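PDB 3S9V: abietadiene synthase, chloroplastic from Abies grandis, which belongs to the terpene synthase family of largely helical enzymes, combining an N-terminal domain with a metal-binding domain. Local coordinates for residues M770-K773 against E774-N778; E211-W215 against Q216-K220. All coordinates share one frame; numbering follows the deposited sequence.

How the interactions relate
Both contacts are local, made by neighbouring turns of one chain, and together they illustrate how the chemistry of a helix changes from its middle to its first turn. Interaction 1 lies within helix 768-781 and is partly buried; successive main-chain bonds carry it, while a carboxylate with two partners spans the next turn. Interaction 2, at the surface, covers the start of the short helix 215-219, where an aspartate side chain caps the first turn and a tryptophan supplies apolar cover. The two share no secondary-structure element. Their centres are about 60 Å apart, on opposite sides of the chain's centre, and their nearest atoms stay about 51 Å from each other.

Interaction 1. Residues M770-K773 against E774-N778; sequences MEIK and EHVKN
The carbonyl oxygen of Glu771 meets His775 in two ways. It accepts from His775 N at 3.1 Å, with the donor in the carbonyl plane, and it also lies 3.4 Å from the imidazole plane, over the ring centre, a contact without a hydrogen bond. The ring reaches this position because CG of His775 stands beside its own backbone N (chi1 -61°), which folds it back over the preceding turn.

The other backbone bonds follow the i to i+4 pattern that defines an alpha-helix: Glu774 N to Met770 O, Val776 N to Ile772 O and Lys777 N to Lys773 O. The bond from Val776 N to Ile772 O is the straightest of the i to i+4 bonds, with an N-H...O angle of 168°. Ile772 O is also approached by His775 N in a weak bond.

Charged and polar groups gather around Glu774. Its CG is anti to the backbone N and its chain bends at chi2 (64°), bringing the carboxylate alongside the next turn. There OE1 meets Lys777 NZ at 3.2 Å in a salt bridge, on its syn side, and OE2 accepts from Asn778 ND2 at 2.9 Å on its anti side, each partner tilted out of the carboxylate plane. Two partners on different oxygens should restrain rotation of the carboxylate.

The apolar part is slight: Ile772 CG2 and Val776 CG2, one turn apart, come within 4.2 Å.

Outward from this helix, Glu771 OE2 forms a salt bridge with Lys422 and His775 NE2 a hydrogen bond with Tyr423, linking it to the end of helix 413-422 and the loop beyond. His775 and Val776 pack on Phe509 and Thr505 of helix 504-514, respectively, while Asn778 touches Leu432 and Arg435 of helix 430-440.

Interaction 2. Residues E211-W215 against Q216-K220; sequences EIVDW and QKIMK
Trp215 lays its indole obliquely beside Ile218, one turn further on, with CE3 of Trp215 at 4.3 Å from CB of Ile218. Val213 CG1 lies over one face of the same ring system, offset toward the rim, although the placement of this valine is doubtful because it is modelled too close to Ile218. Val213 comes from the loop that leads into the helix, and Ile218 from its first turn.

The polar side of the turn belongs to Asp214. A chi1 of -180° turns its carboxylate away from the backbone N and over the start of the helix, where OD1 accepts from Lys217 N. That bond is long and weak, 3.5 Å from Lys217 N to Asp214 OD1, although its N-H...O angle of 164° is fairly straight. This is an N-cap: an aspartate just before helix 215-219, in the N-terminal part of a terpene synthase, offers its side chain to an amide of the first turn. A negative group here would also be expected to suit the positive end of the helix dipole. Main-chain bonding begins at once, as Ile218 N donates to Asp214 O at 3.1 Å and Met219 N to Trp215 O at 3.0 Å.

A water bridges the cap to Gln216, donating to Asp214 OD2 at 2.6 Å and to Gln216 OE1 at 2.7 Å. Lys217 passes the carboxylate with its extended chain, CG lying 3.8 Å from Asp214 OD2, and its NZ stops short of contact with the carboxylate, so that no salt bridge forms between the two.

From helix 192-197, the hydroxyl of Tyr196 is hydrogen-bonded to Asp214 N, and Ile218 packs on Leu195 and Tyr196. Trp215 rests on Val238, Arg241 and Thr242 of helix 232-242.

Interaction 1. Residues M770-K773 against E774-N778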
loop_
_atom_site.group_PDB
_atom_site.type_symbol
_atom_site.label_atom_id
_atom_site.label_comp_id
_atom_site.label_asym_id
_atom_site.label_seq_id
_atom_site.Cartn_x
_atom_site.Cartn_y
_atom_site.Cartn_z
ATOM N N MET A 770 0.618 -26.377 -0.703
ATOM C CA MET A 770 0.911 -26.017 0.679
ATOM C C MET A 770 0.669 -24.517 0.823
ATOM O O MET A 770 0.222 -24.038 1.870
ATOM C CB MET A 770 2.366 -26.349 1.016
ATOM C CG MET A 770 2.717 -26.186 2.487
ATOM S SD MET A 770 1.775 -27.295 3.561
ATOM C CE MET A 770 2.796 -28.780 3.498
ATOM N N GLU A 771 0.971 -23.779 -0.242
ATOM C CA GLU A 771 0.765 -22.335 -0.259
ATOM C C GLU A 771 -0.719 -22.026 -0.088
ATOM O O GLU A 771 -1.098 -21.229 0.768
ATOM C CB GLU A 771 1.270 -21.742 -1.577
ATOM C CG GLU A 771 2.781 -21.596 -1.650
ATOM C CD GLU A 771 3.288 -20.399 -0.862
ATOM O OE1 GLU A 771 2.898 -20.242 0.315
ATOM O OE2 GLU A 771 4.081 -19.614 -1.421
ATOM N N ILE A 772 -1.554 -22.659 -0.906
ATOM C CA ILE A 772 -2.995 -22.453 -0.829
ATOM C C ILE A 772 -3.442 -22.712 0.604
ATOM O O ILE A 772 -4.115 -21.881 1.211
ATOM C CB ILE A 772 -3.771 -23.410 -1.775
ATOM C CG1 ILE A 772 -3.438 -23.099 -3.237
ATOM C CG2 ILE A 772 -5.269 -23.261 -1.559
ATOM C CD1 ILE A 772 -2.057 -23.535 -3.666
ATOM N N LYS A 773 -3.053 -23.867 1.134
ATOM C CA LYS A 773 -3.389 -24.254 2.503
ATOM C C LYS A 773 -3.159 -23.068 3.457
ATOM O O LYS A 773 -4.012 -22.732 4.288
ATOM C CB LYS A 773 -2.513 -25.446 2.914
ATOM C CG LYS A 773 -2.800 -26.042 4.285
ATOM C CD LYS A 773 -4.107 -26.824 4.304
ATOM C CE LYS A 773 -4.327 -27.499 5.657
ATOM N NZ LYS A 773 -5.606 -28.268 5.722
ATOM N N GLU A 774 -2.001 -22.429 3.311
ATOM C CA GLU A 774 -1.619 -21.286 4.136
ATOM C C GLU A 774 -2.569 -20.093 3.974
ATOM O O GLU A 774 -2.933 -19.439 4.954
ATOM C CB GLU A 774 -0.182 -20.874 3.786
ATOM C CG GLU A 774 0.377 -19.677 4.548
ATOM C CD GLU A 774 0.497 -19.925 6.040
ATOM O OE1 GLU A 774 0.899 -21.042 6.431
ATOM O OE2 GLU A 774 0.202 -18.995 6.822
ATOM N N HIS A 775 -2.976 -19.815 2.737
ATOM C CA HIS A 775 -3.873 -18.694 2.472
ATOM C C HIS A 775 -5.238 -18.930 3.089
ATOM O O HIS A 775 -5.826 -18.024 3.683
ATOM C CB HIS A 775 -3.997 -18.474 0.964
ATOM C CG HIS A 775 -2.692 -18.153 0.306
ATOM N ND1 HIS A 775 -2.433 -18.435 -1.017
ATOM C CD2 HIS A 775 -1.561 -17.597 0.801
ATOM C CE1 HIS A 775 -1.196 -18.071 -1.308
ATOM N NE2 HIS A 775 -0.647 -17.559 -0.222
ATOM N N VAL A 776 -5.729 -20.156 2.952
ATOM C CA VAL A 776 -7.023 -20.536 3.500
ATOM C C VAL A 776 -7.013 -20.349 5.012
ATOM O O VAL A 776 -7.963 -19.820 5.598
ATOM C CB VAL A 776 -7.348 -22.010 3.151
ATOM C CG1 VAL A 776 -8.498 -22.514 3.995
ATOM C CG2 VAL A 776 -7.703 -22.112 1.670
ATOM N N LYS A 777 -5.926 -20.779 5.636
ATOM C CA LYS A 777 -5.788 -20.660 7.078
ATOM C C LYS A 777 -5.803 -19.188 7.516
ATOM O O LYS A 777 -6.552 -18.817 8.421
ATOM C CB LYS A 777 -4.486 -21.336 7.525
ATOM C CG LYS A 777 -4.300 -21.438 9.033
ATOM C CD LYS A 777 -2.946 -22.052 9.388
ATOM C CE LYS A 777 -1.791 -21.161 8.945
ATOM N NZ LYS A 777 -0.465 -21.755 9.277
ATOM N N ASN A 778 -4.996 -18.357 6.857
ATOM C CA ASN A 778 -4.896 -16.933 7.186
ATOM C C ASN A 778 -6.164 -16.125 7.001
ATOM O O ASN A 778 -6.388 -15.139 7.706
ATOM C CB ASN A 778 -3.806 -16.253 6.356
ATOM C CG ASN A 778 -2.419 -16.690 6.743
ATOM O OD1 ASN A 778 -2.079 -16.731 7.923
ATOM N ND2 ASN A 778 -1.597 -17.007 5.747
#

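Interaction 2. Residues E211-W215 against Q216-K220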
loop_
_atom_site.group_PDB
_atom_site.type_symbol
_atom_site.label_atom_id
_atom_site.label_comp_id
_atom_site.label_asym_id
_atom_site.label_seq_id
_atom_site.Cartn_x
_atom_site.Cartn_y
_atom_site.Cartn_z
ATOM N N GLU A 211 28.243 29.612 9.216
ATOM C CA GLU A 211 29.565 30.193 9.017
ATOM C C GLU A 211 30.051 30.089 7.572
ATOM O O GLU A 211 30.981 30.794 7.182
ATOM C CB GLU A 211 30.603 29.524 9.931
ATOM C CG GLU A 211 30.163 29.282 11.364
ATOM C CD GLU A 211 29.847 27.814 11.632
ATOM O OE1 GLU A 211 28.959 27.262 10.945
ATOM O OE2 GLU A 211 30.487 27.211 12.525
ATOM N N ILE A 212 29.426 29.236 6.766
ATOM C CA ILE A 212 29.894 29.077 5.393
ATOM C C ILE A 212 28.907 29.417 4.289
ATOM O O ILE A 212 29.196 29.185 3.116
ATOM C CB ILE A 212 30.364 27.629 5.135
ATOM C CG1 ILE A 212 29.145 26.716 4.949
ATOM C CG2 ILE A 212 31.222 27.149 6.303
ATOM C CD1 ILE A 212 29.483 25.301 4.545
ATOM N N VAL A 213 27.761 29.984 4.637
ATOM C CA VAL A 213 26.767 30.269 3.617
ATOM C C VAL A 213 26.661 31.740 3.170
ATOM O O VAL A 213 26.924 32.659 3.947
ATOM C CB VAL A 213 25.389 29.734 4.098
ATOM C CG1 VAL A 213 24.711 30.736 5.025
ATOM C CG2 VAL A 213 24.531 29.398 2.920
ATOM N N ASP A 214 26.310 31.948 1.899
ATOM C CA ASP A 214 26.129 33.297 1.336
ATOM C C ASP A 214 24.645 33.604 1.503
ATOM O O ASP A 214 23.833 33.204 0.672
ATOM C CB ASP A 214 26.478 33.321 -0.158
ATOM C CG ASP A 214 26.311 34.706 -0.781
ATOM O OD1 ASP A 214 25.419 35.461 -0.337
ATOM O OD2 ASP A 214 27.058 35.036 -1.729
ATOM N N TRP A 215 24.300 34.322 2.567
ATOM C CA TRP A 215 22.903 34.612 2.866
ATOM C C TRP A 215 22.056 35.129 1.717
ATOM O O TRP A 215 20.906 34.708 1.556
ATOM C CB TRP A 215 22.810 35.549 4.073
ATOM C CG TRP A 215 23.299 34.886 5.326
ATOM C CD1 TRP A 215 24.366 35.255 6.092
ATOM C CD2 TRP A 215 22.794 33.676 5.900
ATOM N NE1 TRP A 215 24.563 34.345 7.102
ATOM C CE2 TRP A 215 23.611 33.366 7.006
ATOM C CE3 TRP A 215 21.732 32.821 5.583
ATOM C CZ2 TRP A 215 23.400 32.235 7.797
ATOM C CZ3 TRP A 215 21.525 31.698 6.364
ATOM C CH2 TRP A 215 22.355 31.413 7.458
ATOM N N GLN A 216 22.609 36.031 0.915
ATOM C CA GLN A 216 21.864 36.577 -0.211
ATOM C C GLN A 216 21.407 35.491 -1.185
ATOM O O GLN A 216 20.259 35.482 -1.619
ATOM C CB GLN A 216 22.707 37.613 -0.958
ATOM C CG GLN A 216 22.088 38.051 -2.265
ATOM C CD GLN A 216 22.883 39.148 -2.920
ATOM O OE1 GLN A 216 24.090 39.004 -3.152
ATOM N NE2 GLN A 216 22.220 40.257 -3.220
ATOM N N LYS A 217 22.304 34.585 -1.538
ATOM C CA LYS A 217 21.952 33.509 -2.456
ATOM C C LYS A 217 20.926 32.588 -1.813
ATOM O O LYS A 217 20.029 32.081 -2.488
ATOM C CB LYS A 217 23.201 32.716 -2.855
ATOM C CG LYS A 217 24.153 33.503 -3.734
ATOM C CD LYS A 217 25.285 32.633 -4.253
ATOM C CE LYS A 217 26.129 33.389 -5.268
ATOM N NZ LYS A 217 27.201 32.523 -5.825
ATOM N N ILE A 218 21.056 32.384 -0.504
ATOM C CA ILE A 218 20.130 31.535 0.240
ATOM C C ILE A 218 18.695 32.081 0.237
ATOM O O ILE A 218 17.740 31.313 0.140
ATOM C CB ILE A 218 20.587 31.365 1.713
ATOM C CG1 ILE A 218 21.850 30.505 1.771
ATOM C CG2 ILE A 218 19.483 30.743 2.541
ATOM C CD1 ILE A 218 21.686 29.108 1.204
ATOM N N MET A 219 18.545 33.400 0.338
ATOM C CA MET A 219 17.216 34.018 0.371
ATOM C C MET A 219 16.347 33.708 -0.849
ATOM O O MET A 219 15.115 33.745 -0.767
ATOM C CB MET A 219 17.330 35.542 0.524
ATOM C CG MET A 219 18.022 36.032 1.804
ATOM S SD MET A 219 17.325 35.399 3.352
ATOM C CE MET A 219 15.548 35.492 2.998
ATOM N N LYS A 220 16.982 33.402 -1.977
ATOM C CA LYS A 220 16.253 33.101 -3.206
ATOM C C LYS A 220 15.627 31.720 -3.160
ATOM O O LYS A 220 14.773 31.391 -3.983
ATOM C CB LYS A 220 17.185 33.163 -4.415
ATOM C CG LYS A 220 18.036 34.420 -4.522
ATOM C CD LYS A 220 18.825 34.403 -5.826
ATOM C CE LYS A 220 19.859 35.515 -5.885
ATOM N NZ LYS A 220 20.526 35.567 -7.220
HETATM O O HOH W 1 26.013 37.049 -2.957
#